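Local coordinates for protein Thiosulfate:glutathione sulfurtransferase (Saccharomyces cerevisiae, PDB 3D1P) that transfers sulfur from thiosulfate to glutathione, producing S-sulfanylglutathione and sulfite in the mitochondrial pathway of hydrogen sulfide metabolism, at residues A[22-31]-A[119-129]; A[65-73]-A[106-116]. All coordinates share one frame; numbering follows the deposited sequence. Where two conformers were deposited one is given.

Interaction 1: A[22-31]-A[119-129]; sequences IQSYSFEDMK and TSLYPGSMNDW. With ACT (acetate ion), chain C.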
loop_
_atom_site.group_PDB
_atom_site.type_symbol
_atom_site.label_atom_id
_atom_site.label_comp_id
_atom_site.label_asym_id
_atom_site.label_seq_id
_atom_site.Cartn_x
_atom_site.Cartn_y
_atom_site.Cartn_z
ATOM N N ILE A 22 -11.972 -8.753 -4.349
ATOM C CA ILE A 22 -10.932 -8.122 -3.573
ATOM C C ILE A 22 -11.603 -7.028 -2.743
ATOM O O ILE A 22 -12.384 -6.212 -3.262
ATOM C CB ILE A 22 -9.866 -7.509 -4.475
ATOM C CG1 ILE A 22 -9.166 -8.545 -5.371
ATOM C CG2 ILE A 22 -8.894 -6.654 -3.656
ATOM C CD1 ILE A 22 -8.477 -7.905 -6.580
ATOM N N GLN A 23 -11.274 -6.990 -1.495
ATOM C CA GLN A 23 -11.787 -5.989 -0.653
ATOM C C GLN A 23 -11.276 -4.642 -1.119
ATOM O O GLN A 23 -10.079 -4.471 -1.327
ATOM C CB GLN A 23 -11.300 -6.234 0.771
ATOM C CG GLN A 23 -11.763 -5.193 1.773
ATOM C CD GLN A 23 -13.266 -5.129 1.959
ATOM O OE1 GLN A 23 -13.921 -4.120 1.666
ATOM N NE2 GLN A 23 -13.835 -6.222 2.422
ATOM N N SER A 24 -12.165 -3.678 -1.262
ATOM C CA SER A 24 -11.834 -2.337 -1.652
ATOM C C SER A 24 -12.371 -1.347 -0.613
ATOM O O SER A 24 -13.425 -1.581 -0.005
ATOM C CB SER A 24 -12.450 -2.028 -3.001
ATOM O OG SER A 24 -13.819 -2.331 -2.975
ATOM N N TYR A 25 -11.672 -0.223 -0.465
ATOM C CA TYR A 25 -11.973 0.761 0.563
ATOM C C TYR A 25 -12.166 2.151 -0.043
ATOM O O TYR A 25 -11.380 2.588 -0.895
ATOM C CB TYR A 25 -10.857 0.809 1.581
ATOM C CG TYR A 25 -10.681 -0.503 2.329
ATOM C CD1 TYR A 25 -11.719 -1.058 3.070
ATOM C CD2 TYR A 25 -9.485 -1.165 2.319
ATOM C CE1 TYR A 25 -11.550 -2.238 3.791
ATOM C CE2 TYR A 25 -9.298 -2.351 3.071
ATOM C CZ TYR A 25 -10.345 -2.885 3.788
ATOM O OH TYR A 25 -10.211 -4.015 4.545
ATOM N N SER A 26 -13.185 2.857 0.432
ATOM C CA SER A 26 -13.398 4.270 0.162
ATOM C C SER A 26 -12.518 5.144 1.045
ATOM O O SER A 26 -11.883 4.683 1.998
ATOM C CB SER A 26 -14.837 4.625 0.470
ATOM O OG SER A 26 -15.042 4.508 1.867
ATOM N N PHE A 27 -12.557 6.443 0.800
ATOM C CA PHE A 27 -11.892 7.400 1.694
ATOM C C PHE A 27 -12.324 7.215 3.153
ATOM O O PHE A 27 -11.485 7.140 4.042
ATOM C CB PHE A 27 -12.201 8.837 1.266
ATOM C CG PHE A 27 -11.603 9.832 2.209
ATOM C CD1 PHE A 27 -10.227 10.005 2.294
ATOM C CD2 PHE A 27 -12.408 10.618 3.043
ATOM C CE1 PHE A 27 -9.665 10.880 3.188
ATOM C CE2 PHE A 27 -11.849 11.518 3.917
ATOM C CZ PHE A 27 -10.460 11.662 3.977
ATOM N N GLU A 28 -13.633 7.166 3.405
ATOM C CA GLU A 28 -14.087 7.031 4.766
ATOM C C GLU A 28 -13.628 5.725 5.390
ATOM O O GLU A 28 -13.254 5.665 6.580
ATOM C CB GLU A 28 -15.604 7.194 4.855
ATOM C CG GLU A 28 -16.018 8.625 4.671
ATOM C CD GLU A 28 -15.687 9.531 5.904
ATOM O OE1 GLU A 28 -15.843 9.022 6.992
ATOM O OE2 GLU A 28 -15.381 10.715 5.662
ATOM N N ASP A 29 -13.621 4.639 4.601
ATOM C CA ASP A 29 -13.095 3.389 5.096
ATOM C C ASP A 29 -11.612 3.512 5.489
ATOM O O ASP A 29 -11.199 2.977 6.524
ATOM C CB ASP A 29 -13.196 2.316 4.019
ATOM C CG ASP A 29 -14.607 1.865 3.654
ATOM O OD1 ASP A 29 -15.526 1.983 4.500
ATOM O OD2 ASP A 29 -14.751 1.399 2.490
HETATM N N MSE A 30 -10.837 4.200 4.639
HETATM C CA MSE A 30 -9.419 4.373 4.918
HETATM C C MSE A 30 -9.169 5.242 6.136
HETATM O O MSE A 30 -8.265 4.967 6.913
HETATM C CB MSE A 30 -8.698 4.925 3.693
HETATM C CG MSE A 30 -8.611 3.952 2.544
HETATM SE SE MSE A 30 -7.664 2.330 2.940
HETATM C CE MSE A 30 -5.981 3.079 3.130
ATOM N N LYS A 31 -9.909 6.324 6.284
ATOM C CA LYS A 31 -9.771 7.162 7.445
ATOM C C LYS A 31 -9.871 6.290 8.700
ATOM O O LYS A 31 -9.081 6.401 9.654
ATOM C CB LYS A 31 -10.888 8.195 7.482
ATOM C CG LYS A 31 -10.515 9.521 6.985
ATOM C CD LYS A 31 -11.396 10.615 7.609
ATOM C CE LYS A 31 -12.859 10.352 7.356
ATOM N NZ LYS A 31 -13.710 11.599 7.503
ATOM N N THR A 119 -5.127 -9.457 0.865
ATOM C CA THR A 119 -4.771 -8.225 0.207
ATOM C C THR A 119 -6.051 -7.473 -0.173
ATOM O O THR A 119 -7.120 -8.065 -0.397
ATOM C CB THR A 119 -3.937 -8.427 -1.078
ATOM O OG1 THR A 119 -4.690 -9.146 -2.052
ATOM C CG2 THR A 119 -2.639 -9.180 -0.791
ATOM N N SER A 120 -5.921 -6.159 -0.227
ATOM C CA SER A 120 -7.015 -5.256 -0.458
ATOM C C SER A 120 -6.549 -4.086 -1.283
ATOM O O SER A 120 -5.349 -3.871 -1.466
ATOM C CB SER A 120 -7.570 -4.738 0.872
ATOM O OG SER A 120 -7.913 -5.813 1.707
ATOM N N LEU A 121 -7.513 -3.294 -1.762
ATOM C CA LEU A 121 -7.225 -2.088 -2.547
ATOM C C LEU A 121 -7.822 -0.866 -1.876
ATOM O O LEU A 121 -8.918 -0.909 -1.312
ATOM C CB LEU A 121 -7.866 -2.140 -3.927
ATOM C CG LEU A 121 -7.378 -3.215 -4.859
ATOM C CD1 LEU A 121 -8.256 -3.307 -6.101
ATOM C CD2 LEU A 121 -5.939 -2.957 -5.265
ATOM N N TYR A 122 -7.109 0.238 -2.018
ATOM C CA TYR A 122 -7.665 1.586 -1.831
ATOM C C TYR A 122 -7.704 2.175 -3.240
ATOM O O TYR A 122 -6.754 2.806 -3.682
ATOM C CB TYR A 122 -6.795 2.420 -0.899
ATOM C CG TYR A 122 -7.178 3.862 -0.745
ATOM C CD1 TYR A 122 -6.236 4.784 -0.329
ATOM C CD2 TYR A 122 -8.465 4.334 -1.008
ATOM C CE1 TYR A 122 -6.572 6.095 -0.090
ATOM C CE2 TYR A 122 -8.817 5.662 -0.794
ATOM C CZ TYR A 122 -7.853 6.558 -0.343
ATOM O OH TYR A 122 -8.134 7.864 -0.093
ATOM N N PRO A 123 -8.770 1.895 -4.008
ATOM C CA PRO A 123 -8.737 2.236 -5.436
ATOM C C PRO A 123 -8.520 3.723 -5.691
ATOM O O PRO A 123 -7.857 4.090 -6.647
ATOM C CB PRO A 123 -10.097 1.723 -5.957
ATOM C CG PRO A 123 -10.745 1.191 -4.921
ATOM C CD PRO A 123 -10.003 1.164 -3.665
ATOM N N GLY A 124 -9.149 4.565 -4.873
ATOM C CA GLY A 124 -9.028 5.982 -5.064
ATOM C C GLY A 124 -7.617 6.503 -4.864
ATOM O O GLY A 124 -7.222 7.517 -5.444
ATOM N N SER A 125 -6.855 5.801 -4.023
ATOM C CA SER A 125 -5.436 6.015 -3.897
ATOM C C SER A 125 -5.133 7.421 -3.357
ATOM O O SER A 125 -5.983 8.072 -2.765
ATOM C CB SER A 125 -4.731 5.662 -5.209
ATOM O OG SER A 125 -4.754 4.243 -5.430
HETATM N N MSE A 126 -3.868 7.862 -3.493
HETATM C CA MSE A 126 -3.516 9.134 -2.859
HETATM C C MSE A 126 -4.215 10.317 -3.492
HETATM O O MSE A 126 -4.407 11.343 -2.828
HETATM C CB MSE A 126 -1.997 9.309 -2.800
HETATM C CG MSE A 126 -1.321 8.369 -1.834
HETATM SE SE MSE A 126 -1.871 8.588 0.013
HETATM C CE MSE A 126 -1.215 10.381 0.262
ATOM N N ASN A 127 -4.654 10.217 -4.757
ATOM C CA ASN A 127 -5.435 11.303 -5.323
ATOM C C ASN A 127 -6.727 11.458 -4.529
ATOM O O ASN A 127 -7.149 12.572 -4.217
ATOM C CB ASN A 127 -5.765 11.045 -6.801
ATOM C CG ASN A 127 -4.579 11.187 -7.710
ATOM O OD1 ASN A 127 -3.438 11.410 -7.301
ATOM N ND2 ASN A 127 -4.856 11.003 -9.025
ATOM N N ASP A 128 -7.376 10.334 -4.223
ATOM C CA ASP A 128 -8.585 10.350 -3.422
ATOM C C ASP A 128 -8.311 10.880 -2.016
ATOM O O ASP A 128 -9.066 11.711 -1.478
ATOM C CB ASP A 128 -9.170 8.951 -3.398
ATOM C CG ASP A 128 -10.435 8.824 -2.561
ATOM O OD1 ASP A 128 -11.533 8.784 -3.164
ATOM O OD2 ASP A 128 -10.304 8.735 -1.324
ATOM N N TRP A 129 -7.222 10.424 -1.416
ATOM C CA TRP A 129 -6.886 10.820 -0.059
ATOM C C TRP A 129 -6.754 12.340 0.021
ATOM O O TRP A 129 -7.378 13.008 0.864
ATOM C CB TRP A 129 -5.599 10.117 0.368
ATOM C CG TRP A 129 -5.198 10.352 1.800
ATOM C CD1 TRP A 129 -4.171 11.125 2.235
ATOM C CD2 TRP A 129 -5.754 9.713 2.975
ATOM N NE1 TRP A 129 -4.048 11.027 3.605
ATOM C CE2 TRP A 129 -5.009 10.171 4.077
ATOM C CE3 TRP A 129 -6.792 8.789 3.195
ATOM C CZ2 TRP A 129 -5.296 9.760 5.390
ATOM C CZ3 TRP A 129 -7.085 8.399 4.479
ATOM C CH2 TRP A 129 -6.327 8.887 5.562
HETATM C C ACT C . -18.598 5.455 2.254
HETATM O O ACT C . -17.654 4.644 2.520
HETATM O OXT ACT C . -18.268 6.652 2.050
HETATM C CH3 ACT C . -19.982 4.986 2.195
HETATM O O HOH W 1 -9.809 -9.201 -0.287
HETATM O O HOH W 2 -11.216 4.442 -2.932
HETATM O O HOH W 3 -13.445 7.316 -1.902
#
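CG2 of I22 rests against T119 O (4.0 Å), and a water donates to that same O while accepting from Q23 N. S120 CB lies 3.7 Å from CE2 of Y25, and S120 OG and Y25 OH are both hydrogen-bonded to E93 OE2. L121 carries the strand pairing: its N donates to Q23 O at 2.9 Å, nearly straight, its O accepts from Y25 N in a more bent bond, and its CG packs on CG2 of I22. Over the centre of one face of the Y122 ring stands CG of M30, a selenomethionine, 3.5 Å from the centroid, with SE oblique in a Met-aromatic contact; the backbone N of S125 covers the opposite face. CD of P123 abuts Y25 O, which also receives a water shared with G124 N. The hydroxyl of Y122 donates to D128 OD2 at 2.6 Å, on the anti side of the carboxylate, and OD2 lies 3.2 Å from CB of F27; OD1 reaches F27 N through water. Chi1 of W129 (-175°) sets CG beside the carbonyl carbon, and the indole reaches back to F27, whose edge points at the six-membered ring (centroids 5.3 Å apart, planes at 60°), while CZ3 touches CB of M30. S26 and D29 form a capping box starting helix 27-36; S26 OG also donates to an acetate, probably from the crystallisation liquor. This is a parallel edge pairing of the rhodanese sheet, continued into two helix starts crossing at 87°; S125 OG, bonded to N of persulfide-forming C98, ties it to the active-site loop.

Interaction 2: A[65-73]-A[106-116]; sequences YRSHPDAFA and EAQKVASSHGY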
loop_
_atom_site.group_PDB
_atom_site.type_symbol
_atom_site.label_atom_id
_atom_site.label_comp_id
_atom_site.label_asym_id
_atom_site.label_seq_id
_atom_site.Cartn_x
_atom_site.Cartn_y
_atom_site.Cartn_z
ATOM N N TYR A 65 6.214 0.664 -7.405
ATOM C CA TYR A 65 5.874 -0.298 -8.433
ATOM C C TYR A 65 6.672 -0.074 -9.717
ATOM O O TYR A 65 7.198 -1.017 -10.276
ATOM C CB TYR A 65 4.369 -0.311 -8.711
ATOM C CG TYR A 65 4.017 -1.359 -9.722
ATOM C CD1 TYR A 65 4.041 -2.697 -9.384
ATOM C CD2 TYR A 65 3.693 -1.019 -11.029
ATOM C CE1 TYR A 65 3.782 -3.699 -10.344
ATOM C CE2 TYR A 65 3.451 -1.992 -11.958
ATOM C CZ TYR A 65 3.494 -3.320 -11.608
ATOM O OH TYR A 65 3.234 -4.278 -12.566
ATOM N N ARG A 66 6.749 1.173 -10.169
ATOM C CA ARG A 66 7.450 1.498 -11.409
ATOM C C ARG A 66 8.910 1.052 -11.384
ATOM O O ARG A 66 9.409 0.474 -12.350
ATOM C CB ARG A 66 7.364 2.999 -11.694
ATOM C CG ARG A 66 6.122 3.414 -12.464
ATOM C CD ARG A 66 6.043 4.926 -12.610
ATOM N NE ARG A 66 7.055 5.440 -13.528
ATOM C CZ ARG A 66 6.996 5.318 -14.850
ATOM N NH1 ARG A 66 5.969 4.698 -15.416
ATOM N NH2 ARG A 66 7.963 5.817 -15.609
ATOM N N SER A 67 9.591 1.329 -10.277
ATOM C CA SER A 67 10.994 1.007 -10.138
ATOM C C SER A 67 11.279 -0.350 -9.499
ATOM O O SER A 67 12.412 -0.818 -9.608
ATOM C CB SER A 67 11.745 2.135 -9.474
ATOM O OG SER A 67 11.180 2.449 -8.239
ATOM N N HIS A 68 10.275 -0.982 -8.895
ATOM C CA HIS A 68 10.418 -2.300 -8.301
ATOM C C HIS A 68 9.143 -3.115 -8.541
ATOM O O HIS A 68 8.478 -3.534 -7.581
ATOM C CB HIS A 68 10.735 -2.218 -6.796
ATOM C CG HIS A 68 11.989 -1.516 -6.513
ATOM N ND1 HIS A 68 13.210 -2.151 -6.575
ATOM C CD2 HIS A 68 12.247 -0.235 -6.184
ATOM C CE1 HIS A 68 14.162 -1.297 -6.261
ATOM N NE2 HIS A 68 13.609 -0.123 -6.046
ATOM N N PRO A 69 8.778 -3.389 -9.793
ATOM C CA PRO A 69 7.487 -4.056 -10.047
ATOM C C PRO A 69 7.401 -5.466 -9.513
ATOM O O PRO A 69 6.306 -5.990 -9.265
ATOM C CB PRO A 69 7.360 -3.998 -11.573
ATOM C CG PRO A 69 8.791 -3.919 -12.050
ATOM C CD PRO A 69 9.469 -3.002 -11.033
ATOM N N ASP A 70 8.557 -6.116 -9.402
ATOM C CA ASP A 70 8.706 -7.457 -8.846
ATOM C C ASP A 70 8.872 -7.515 -7.357
ATOM O O ASP A 70 9.088 -8.594 -6.839
ATOM C CB ASP A 70 9.971 -8.141 -9.459
ATOM C CG ASP A 70 11.278 -7.318 -9.216
ATOM O OD1 ASP A 70 11.247 -6.013 -9.026
ATOM O OD2 ASP A 70 12.355 -7.989 -9.327
ATOM N N ALA A 71 8.782 -6.386 -6.650
ATOM C CA ALA A 71 9.100 -6.382 -5.249
ATOM C C ALA A 71 8.338 -7.467 -4.488
ATOM O O ALA A 71 8.932 -8.186 -3.695
ATOM C CB ALA A 71 8.769 -5.030 -4.618
ATOM N N PHE A 72 7.036 -7.585 -4.729
ATOM C CA PHE A 72 6.258 -8.516 -3.946
ATOM C C PHE A 72 6.423 -9.972 -4.342
ATOM O O PHE A 72 5.817 -10.839 -3.704
ATOM C CB PHE A 72 4.794 -8.092 -3.856
ATOM C CG PHE A 72 4.603 -6.997 -2.836
ATOM C CD1 PHE A 72 4.580 -7.323 -1.484
ATOM C CD2 PHE A 72 4.549 -5.667 -3.191
ATOM C CE1 PHE A 72 4.521 -6.357 -0.515
ATOM C CE2 PHE A 72 4.468 -4.688 -2.227
ATOM C CZ PHE A 72 4.456 -5.037 -0.871
ATOM N N ALA A 73 7.293 -10.237 -5.321
ATOM C CA ALA A 73 7.712 -11.582 -5.684
ATOM C C ALA A 73 9.062 -11.941 -5.087
ATOM O O ALA A 73 9.520 -13.076 -5.242
ATOM C CB ALA A 73 7.768 -11.731 -7.201
ATOM N N GLU A 106 -1.863 -3.231 -9.929
ATOM C CA GLU A 106 -0.824 -4.125 -10.466
ATOM C C GLU A 106 -0.035 -4.766 -9.340
ATOM O O GLU A 106 0.287 -5.962 -9.367
ATOM C CB GLU A 106 0.146 -3.367 -11.387
ATOM C CG GLU A 106 -0.469 -2.963 -12.715
ATOM C CD GLU A 106 -1.110 -4.166 -13.459
ATOM O OE1 GLU A 106 -0.433 -5.195 -13.613
ATOM O OE2 GLU A 106 -2.301 -4.110 -13.826
ATOM N N ALA A 107 0.358 -3.952 -8.369
ATOM C CA ALA A 107 1.138 -4.466 -7.243
ATOM C C ALA A 107 0.344 -5.454 -6.420
ATOM O O ALA A 107 0.885 -6.482 -5.969
ATOM C CB ALA A 107 1.628 -3.302 -6.384
ATOM N N GLN A 108 -0.944 -5.208 -6.235
ATOM C CA GLN A 108 -1.806 -6.145 -5.516
ATOM C C GLN A 108 -1.788 -7.500 -6.210
ATOM O O GLN A 108 -1.759 -8.540 -5.544
ATOM C CB GLN A 108 -3.235 -5.597 -5.404
ATOM C CG GLN A 108 -4.170 -6.466 -4.597
ATOM C CD GLN A 108 -4.817 -7.668 -5.331
ATOM O OE1 GLN A 108 -5.205 -8.679 -4.670
ATOM N NE2 GLN A 108 -4.920 -7.610 -6.620
ATOM N N LYS A 109 -1.805 -7.507 -7.527
ATOM C CA LYS A 109 -1.788 -8.765 -8.274
ATOM C C LYS A 109 -0.485 -9.506 -8.071
ATOM O O LYS A 109 -0.472 -10.745 -7.965
ATOM C CB LYS A 109 -2.030 -8.508 -9.748
ATOM C CG LYS A 109 -3.484 -8.196 -10.057
ATOM C CD LYS A 109 -3.758 -7.740 -11.480
ATOM C CE LYS A 109 -5.261 -7.639 -11.740
ATOM N NZ LYS A 109 -5.687 -6.875 -12.955
ATOM N N VAL A 110 0.644 -8.780 -8.041
ATOM C CA VAL A 110 1.921 -9.433 -7.765
ATOM C C VAL A 110 1.879 -10.082 -6.385
ATOM O O VAL A 110 2.234 -11.243 -6.216
ATOM C CB VAL A 110 3.103 -8.444 -7.875
ATOM C CG1 VAL A 110 4.412 -9.156 -7.513
ATOM C CG2 VAL A 110 3.182 -7.831 -9.268
ATOM N N ALA A 111 1.456 -9.325 -5.380
ATOM C CA ALA A 111 1.461 -9.870 -4.028
ATOM C C ALA A 111 0.532 -11.084 -3.888
ATOM O O ALA A 111 0.901 -12.105 -3.314
ATOM C CB ALA A 111 1.066 -8.758 -3.018
ATOM N N SER A 112 -0.673 -10.958 -4.423
ATOM C CA SER A 112 -1.663 -12.013 -4.257
ATOM C C SER A 112 -1.235 -13.298 -4.973
ATOM O O SER A 112 -1.624 -14.369 -4.545
ATOM C CB SER A 112 -3.057 -11.549 -4.706
ATOM O OG SER A 112 -3.084 -11.288 -6.101
ATOM N N SER A 113 -0.419 -13.180 -6.024
ATOM C CA SER A 113 0.156 -14.290 -6.786
ATOM C C SER A 113 1.431 -14.854 -6.164
ATOM O O SER A 113 1.972 -15.835 -6.677
ATOM C CB SER A 113 0.523 -13.804 -8.200
ATOM O OG SER A 113 -0.628 -13.507 -8.965
ATOM N N HIS A 114 1.957 -14.199 -5.136
ATOM C CA HIS A 114 3.202 -14.580 -4.497
ATOM C C HIS A 114 3.082 -14.687 -2.995
ATOM O O HIS A 114 3.961 -14.290 -2.243
ATOM C CB HIS A 114 4.367 -13.654 -4.917
ATOM C CG HIS A 114 4.632 -13.711 -6.376
ATOM N ND1 HIS A 114 5.560 -14.486 -7.033
ATOM C CD2 HIS A 114 3.970 -13.018 -7.325
ATOM C CE1 HIS A 114 5.457 -14.240 -8.335
ATOM N NE2 HIS A 114 4.501 -13.355 -8.530
ATOM N N GLY A 115 1.990 -15.303 -2.548
ATOM C CA GLY A 115 1.911 -15.740 -1.177
ATOM C C GLY A 115 1.196 -14.858 -0.188
ATOM O O GLY A 115 1.130 -15.219 1.002
ATOM N N TYR A 116 0.610 -13.743 -0.651
ATOM C CA TYR A 116 -0.146 -12.890 0.235
ATOM C C TYR A 116 -1.618 -13.190 0.008
ATOM O O TYR A 116 -2.205 -12.780 -0.981
ATOM C CB TYR A 116 0.119 -11.402 -0.050
ATOM C CG TYR A 116 1.488 -10.972 0.388
ATOM C CD1 TYR A 116 1.674 -10.445 1.650
ATOM C CD2 TYR A 116 2.608 -11.095 -0.451
ATOM C CE1 TYR A 116 2.930 -10.024 2.101
ATOM C CE2 TYR A 116 3.853 -10.688 -0.016
ATOM C CZ TYR A 116 4.017 -10.150 1.252
ATOM O OH TYR A 116 5.273 -9.715 1.632
HETATM O O HOH W 4 6.409 -13.010 -2.219
#
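Y65 and F72 bring most of the apolar packing onto helix 102-112. CD1 of Y65 touches CB of A107, whereas the CB of F72 touches both CG1 of V110 (3.8 Å) and CB of A111 (3.9 Å). CG1 of V110 also meets A73, and its other branch, CG2, rests on P69 O. Two CH-pi contacts come next. E106 CB sits over a face of the Y65 ring, which extends towards the helix because its CG is anti to the backbone N (chi1 -177°); CB of P69 lies over the opposite face, offset toward the rim. A73 CB is centred above the H114 imidazole, 3.6 Å from its centroid. One aromatic pair closes the far end: F72 turns its edge to the face of Y116 in an offset edge-to-face stack, planes at 82° and CD1 3.7 Å from CE2. The Y116 hydroxyl is held by P88 O, and the F72 ring also packs edge-to-face with F96 of strand 93-97. Polar linkage is by water, which donates to both F72 O and H114 O. With no direct hydrogen bond across it, the contact consists of apolar, CH-pi and ring packing plus one water bridge.

In the fold
Interactions 1 and 2 meet along helix 102-112 and the strand 119-121 that follows it: Q108 OE1 and T119 OG1 probably share a hydrogen bond, and L121 CD2 packs on Q108 CB. Both contacts are partly buried, with centres about 18 Å apart. Interaction 1 joins the sheet edge and the helices following its two strands, so it combines backbone bonds with buried rings and a buried hydroxyl. Interaction 2 binds an irregular loop to a helix flanking the sheet; side-chain packing dominates, its F72 and Y116 inward against strand 93-97 and its H114 exposed. Both come near the catalytic C98: the L121 side chain lies about 9 Å from that of C98, the Y65 side chain about 7 Å.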